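Long-range contacts in leucine--tRNA ligase (Agrobacterium radiobacter, PDB 5AH5), which probably attaches L-leucine to tRNA(Leu) at the cost of ATP, as a class I aminoacyl-tRNA synthetase involved in protein biosynthesis: residues 38-42 against 75-79; 103-107 against 119-124. All blocks are in the same frame, centred on the assembly; numbering follows the deposited sequence.

Interaction 1: 38-42 against 75-79; sequences MFPYT and MGWDS. With LSS (5'-O-(L-leucylsulfamoyl)adenosine), chain I.
Two loops that each leave a parallel strand can themselves pair, and residues 38-42 and 75-79 do so, extended up to Tyr41 and Asp78, the backbone bending at Thr42 (psi 62°) and Ser79 (psi 3°), and running in roughly the same direction with end-to-end vectors 39° apart. A single beta bridge joins Tyr41 to Asp78 (CA-CA 4.6 Å), made by Asp78 N to Pro40 O (3.0 Å) and Thr42 N to Asp78 O (3.1 Å), with a CA-H...O contact from Tyr41 CA to Asp78 O (3.2 Å) between them. Upstream, Phe39 (chi1 p) lays a ring face against Asp78, whose CB stands 3.6 Å from the ring centroid in a CH-pi contact. The bent Met75 side chain (t, p, p) brings SD to 3.6 Å from Pro40 CD, while Pro40 CG packs on Trp77 CZ3 (3.9 Å). Asp78, chi1 t, sends its carboxylate to the ligand: LSS N4, the leucyl amine, donates to Asp78 OD2 (2.6 Å) and Phe39 O (2.9 Å). Tyr41 (chi1 m) covers the leucyl CA with a ring face, and a water bound to Tyr41 OH (3.2 Å) donates to Asp78 OD2 (2.7 Å). Tyr41 N gives a weak hydrogen bond to sulfamoyl O2A of LSS (3.3 Å). A carboxylate and a carbonyl holding the amine at the first residues of the predicted HIGH region mark the aminoacyl-adenylate site of a class I Rossmann-fold synthetase.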
# COMPACT_ATOMS: atom_id res chain seq x y z
N MET B 38 5.45 2.24 3.24
CA MET B 38 6.14 1.87 2.00
C MET B 38 7.49 2.54 1.93
O MET B 38 7.61 3.79 1.87
CB MET B 38 5.30 2.15 0.77
CG MET B 38 4.15 1.20 0.62
SD MET B 38 3.26 1.64 -0.87
CE MET B 38 1.74 0.76 -0.66
N PHE B 39 8.54 1.71 2.05
CA PHE B 39 9.95 2.20 2.08
C PHE B 39 10.33 2.95 0.79
O PHE B 39 9.78 2.68 -0.24
CB PHE B 39 10.94 1.11 2.56
CG PHE B 39 11.33 0.03 1.54
CD1 PHE B 39 10.47 -0.45 0.56
CD2 PHE B 39 12.56 -0.63 1.68
CE1 PHE B 39 10.85 -1.46 -0.27
CE2 PHE B 39 12.94 -1.64 0.82
CZ PHE B 39 12.09 -2.09 -0.13
N PRO B 40 11.09 4.02 0.89
CA PRO B 40 11.29 4.88 -0.23
C PRO B 40 12.39 4.43 -1.24
O PRO B 40 13.37 3.81 -0.84
CB PRO B 40 11.74 6.15 0.41
CG PRO B 40 12.46 5.75 1.58
CD PRO B 40 11.76 4.52 2.07
N TYR B 41 12.25 4.81 -2.51
CA TYR B 41 13.34 4.66 -3.50
C TYR B 41 14.45 5.61 -3.15
O TYR B 41 14.25 6.78 -2.83
CB TYR B 41 12.87 4.92 -4.94
CG TYR B 41 11.89 3.87 -5.49
CD1 TYR B 41 12.28 2.53 -5.58
CD2 TYR B 41 10.60 4.22 -5.92
CE1 TYR B 41 11.46 1.59 -6.11
CE2 TYR B 41 9.74 3.22 -6.45
CZ TYR B 41 10.16 1.93 -6.50
OH TYR B 41 9.36 0.91 -6.98
N THR B 42 15.67 5.17 -3.33
CA THR B 42 16.80 6.03 -3.07
C THR B 42 17.16 6.85 -4.32
O THR B 42 18.32 6.79 -4.82
CB THR B 42 18.00 5.19 -2.57
OG1 THR B 42 18.26 4.16 -3.54
CG2 THR B 42 17.63 4.57 -1.27
N MET B 75 12.52 0.83 9.11
CA MET B 75 12.70 1.63 7.90
C MET B 75 13.99 1.13 7.20
O MET B 75 14.97 0.68 7.81
CB MET B 75 12.80 3.14 8.22
CG MET B 75 13.11 4.06 6.98
SD MET B 75 11.97 3.84 5.64
CE MET B 75 10.42 4.35 6.46
N GLY B 76 13.95 1.20 5.91
CA GLY B 76 15.07 0.76 5.10
C GLY B 76 14.83 1.34 3.71
O GLY B 76 13.99 2.23 3.53
N TRP B 77 15.58 0.84 2.75
CA TRP B 77 15.90 1.61 1.53
C TRP B 77 15.64 0.75 0.32
O TRP B 77 16.24 -0.30 0.18
CB TRP B 77 17.35 2.05 1.62
CG TRP B 77 17.60 2.71 2.96
CD1 TRP B 77 18.31 2.21 4.00
CD2 TRP B 77 16.98 3.92 3.46
NE1 TRP B 77 18.34 3.08 5.04
CE2 TRP B 77 17.50 4.14 4.75
CE3 TRP B 77 16.08 4.85 2.93
CZ2 TRP B 77 17.09 5.21 5.55
CZ3 TRP B 77 15.70 5.96 3.72
CH2 TRP B 77 16.20 6.13 5.01
N ASP B 78 14.71 1.19 -0.54
CA ASP B 78 14.42 0.52 -1.83
C ASP B 78 15.45 1.11 -2.85
O ASP B 78 15.20 2.08 -3.52
CB ASP B 78 12.97 0.78 -2.20
CG ASP B 78 12.36 -0.27 -3.10
OD1 ASP B 78 13.04 -1.22 -3.49
OD2 ASP B 78 11.12 -0.15 -3.39
N SER B 79 16.64 0.48 -2.95
CA SER B 79 17.75 1.10 -3.51
C SER B 79 18.29 0.52 -4.83
O SER B 79 19.27 1.02 -5.30
CB SER B 79 18.83 1.23 -2.41
OG SER B 79 18.95 0.06 -1.67
C1 LSS I . 8.11 3.74 -3.48
N1 LSS I . 2.29 12.52 -1.29
O1 LSS I . 7.04 4.00 -3.98
S1 LSS I . 8.64 6.12 -3.13
C2 LSS I . 1.98 11.47 -0.53
N2 LSS I . 8.95 4.66 -3.06
O2 LSS I . 3.06 6.87 -1.95
N3 LSS I . 2.74 10.35 -0.49
O3 LSS I . 3.91 5.15 0.04
C4 LSS I . 3.86 10.30 -1.25
N4 LSS I . 9.98 2.14 -3.06
O4 LSS I . 5.96 7.73 -0.10
C5 LSS I . 4.17 11.33 -2.13
O5 LSS I . 7.37 6.40 -2.20
C6 LSS I . 3.36 12.45 -2.16
N6 LSS I . 3.70 13.48 -2.97
C7 LSS I . 7.86 -0.00 -2.30
N7 LSS I . 5.30 10.97 -2.79
C8 LSS I . 5.66 9.72 -2.38
C9 LSS I . 7.64 1.51 -2.42
N9 LSS I . 4.78 9.34 -1.42
CA LSS I . 8.54 2.30 -3.38
C10 LSS I . 7.42 -0.67 -3.61
C11 LSS I . 7.10 -0.50 -1.02
O1A LSS I . 8.27 6.72 -4.42
C21 LSS I . 4.73 8.07 -0.72
C22 LSS I . 4.42 6.94 -1.64
C23 LSS I . 4.91 5.72 -0.85
C24 LSS I . 6.08 6.32 -0.09
C25 LSS I . 7.42 6.11 -0.81
O2A LSS I . 9.67 6.93 -2.52
O HOH W 1 10.53 -1.69 -5.54

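Interaction 2: 103-107 against 119-124; sequences IDSMK and WANELA
A connecting loop that returns along the helix it has just left can be fastened to it by a few long side chains, and residues 103-107 with 119-124 illustrate the case. The first segment is regular alpha helix (Lys107 N to Ile103 O, 2.8 Å) within helix 95-112; the second begins with a tight turn and ends extended. The two backbones stay well apart: the nearest CA pairs are Lys107-Trp119 at 9.8 Å and Ile103-Ala124 at 8.7 Å, so the loop passes the helix in reverse order and side chains bridge the gap. Trp119 (chi1 m) comes first, its indole offering a face to the Lys107 chain; Lys107 CG lies 3.8 Å from Trp119 CH2, and Lys107 CE stands 4.1 Å from the centroid of the six-membered ring, a CH-pi contact. The backbone then turns, with Glu122 N hydrogen-bonded to Trp119 O (3.0 Å), which brings Glu122 round to the same side. Both Lys107 and Glu122 are stretched out, all t along the lysine and t, t in the glutamate, and meet end to end in a salt bridge, Lys107 NZ to Glu122 OE1 (2.7 Å). A water donates to Glu122 OE2 (2.6 Å) and weakly accepts from Lys107 NZ (3.4 Å); Glu122 OE2 also receives Trp77 NE1. Beyond, in the extended part, Ala124 CB touches Ile103 CD1 at 4.3 Å. The contact thus folds the connection towards helix 128-143 back along helix 95-112, with Trp77 of the loop after strand 70-72 packed against Ile103.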
# COMPACT_ATOMS: atom_id res chain seq x y z
N ILE B 103 20.48 7.61 0.84
CA ILE B 103 20.23 6.91 2.11
C ILE B 103 20.60 7.82 3.27
O ILE B 103 19.77 8.11 4.15
CB ILE B 103 20.89 5.53 2.16
CG1 ILE B 103 20.22 4.61 1.17
CG2 ILE B 103 20.90 4.91 3.58
CD1 ILE B 103 20.87 3.26 1.06
N ASP B 104 21.82 8.27 3.23
CA ASP B 104 22.38 9.08 4.30
C ASP B 104 21.53 10.38 4.47
O ASP B 104 21.21 10.76 5.59
CB ASP B 104 23.79 9.48 3.98
CG ASP B 104 24.84 8.29 4.05
OD1 ASP B 104 24.52 7.16 4.50
OD2 ASP B 104 26.01 8.53 3.61
N SER B 105 21.22 11.05 3.38
CA SER B 105 20.35 12.28 3.40
C SER B 105 18.94 11.94 3.96
O SER B 105 18.44 12.63 4.79
CB SER B 105 20.24 12.84 2.00
OG SER B 105 19.37 13.92 1.93
N MET B 106 18.31 10.86 3.48
CA MET B 106 16.95 10.52 3.90
C MET B 106 16.91 10.11 5.35
O MET B 106 16.02 10.52 6.08
CB MET B 106 16.31 9.45 3.03
CG MET B 106 15.81 10.01 1.70
SD MET B 106 14.91 8.85 0.70
CE MET B 106 16.07 7.58 0.53
N LYS B 107 17.89 9.32 5.78
CA LYS B 107 17.98 8.90 7.15
C LYS B 107 18.20 10.07 8.10
O LYS B 107 17.49 10.18 9.17
CB LYS B 107 19.06 7.81 7.31
CG LYS B 107 19.17 7.25 8.73
CD LYS B 107 20.03 5.97 8.77
CE LYS B 107 20.43 5.66 10.21
NZ LYS B 107 21.02 4.31 10.28
N TRP B 119 16.06 1.21 14.13
CA TRP B 119 17.23 1.28 13.20
C TRP B 119 18.12 0.05 13.22
O TRP B 119 18.80 -0.22 12.24
CB TRP B 119 18.05 2.52 13.49
CG TRP B 119 17.37 3.80 13.10
CD1 TRP B 119 17.13 4.86 13.93
CD2 TRP B 119 16.95 4.21 11.79
NE1 TRP B 119 16.54 5.85 13.23
CE2 TRP B 119 16.42 5.50 11.92
CE3 TRP B 119 16.98 3.59 10.52
CZ2 TRP B 119 15.88 6.20 10.85
CZ3 TRP B 119 16.43 4.27 9.46
CH2 TRP B 119 15.88 5.58 9.63
N ALA B 120 18.02 -0.78 14.26
CA ALA B 120 18.74 -2.06 14.29
C ALA B 120 18.18 -2.96 13.27
O ALA B 120 18.82 -3.94 12.93
CB ALA B 120 18.64 -2.75 15.65
N ASN B 121 16.96 -2.68 12.83
CA ASN B 121 16.29 -3.46 11.84
C ASN B 121 16.41 -2.86 10.43
O ASN B 121 15.81 -3.37 9.54
CB ASN B 121 14.80 -3.67 12.26
CG ASN B 121 14.69 -4.50 13.53
OD1 ASN B 121 14.76 -3.95 14.58
ND2 ASN B 121 14.67 -5.83 13.40
N GLU B 122 17.18 -1.81 10.25
CA GLU B 122 17.35 -1.23 8.94
C GLU B 122 17.93 -2.21 7.91
O GLU B 122 18.70 -3.09 8.26
CB GLU B 122 18.27 -0.01 9.07
CG GLU B 122 18.61 0.81 7.81
CD GLU B 122 19.58 1.93 8.12
OE1 GLU B 122 20.08 2.03 9.27
OE2 GLU B 122 19.82 2.80 7.25
N LEU B 123 17.51 -2.06 6.66
CA LEU B 123 18.09 -2.79 5.56
C LEU B 123 18.14 -1.93 4.31
O LEU B 123 17.56 -0.84 4.24
CB LEU B 123 17.32 -4.08 5.24
CG LEU B 123 15.83 -3.93 4.95
CD1 LEU B 123 15.56 -3.48 3.49
CD2 LEU B 123 15.05 -5.22 5.18
N ALA B 124 18.90 -2.41 3.34
CA ALA B 124 18.98 -1.74 2.05
C ALA B 124 18.99 -2.84 1.01
O ALA B 124 19.79 -3.76 1.14
CB ALA B 124 20.23 -0.93 2.02
O HOH W 2 22.24 3.80 7.10

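How the interactions relate
Successive loop closures can be coupled by side chains that reach from one to the other, and here they are. From the N terminus, strand 32-37 opens into 38-42; the chain then passes through helix 48-66 and strand 70-72 before 75-79 closes interaction 1, bringing together the loops that follow two adjacent parallel strands. Helix 82-91 follows, and helix 95-112 carries 103-107, to which 119-124 returns after a short excursion. The contacts are therefore in series, neither nested nor crossed, yet their centres lie about 8 Å apart. Trp77 reaches across, its NE1 2.7 Å from Glu122 OE2, and Ile103 CG1 packs 3.6 Å from Thr42 CG2, so helix 95-112 and its return loop back the loops of the adenylate site.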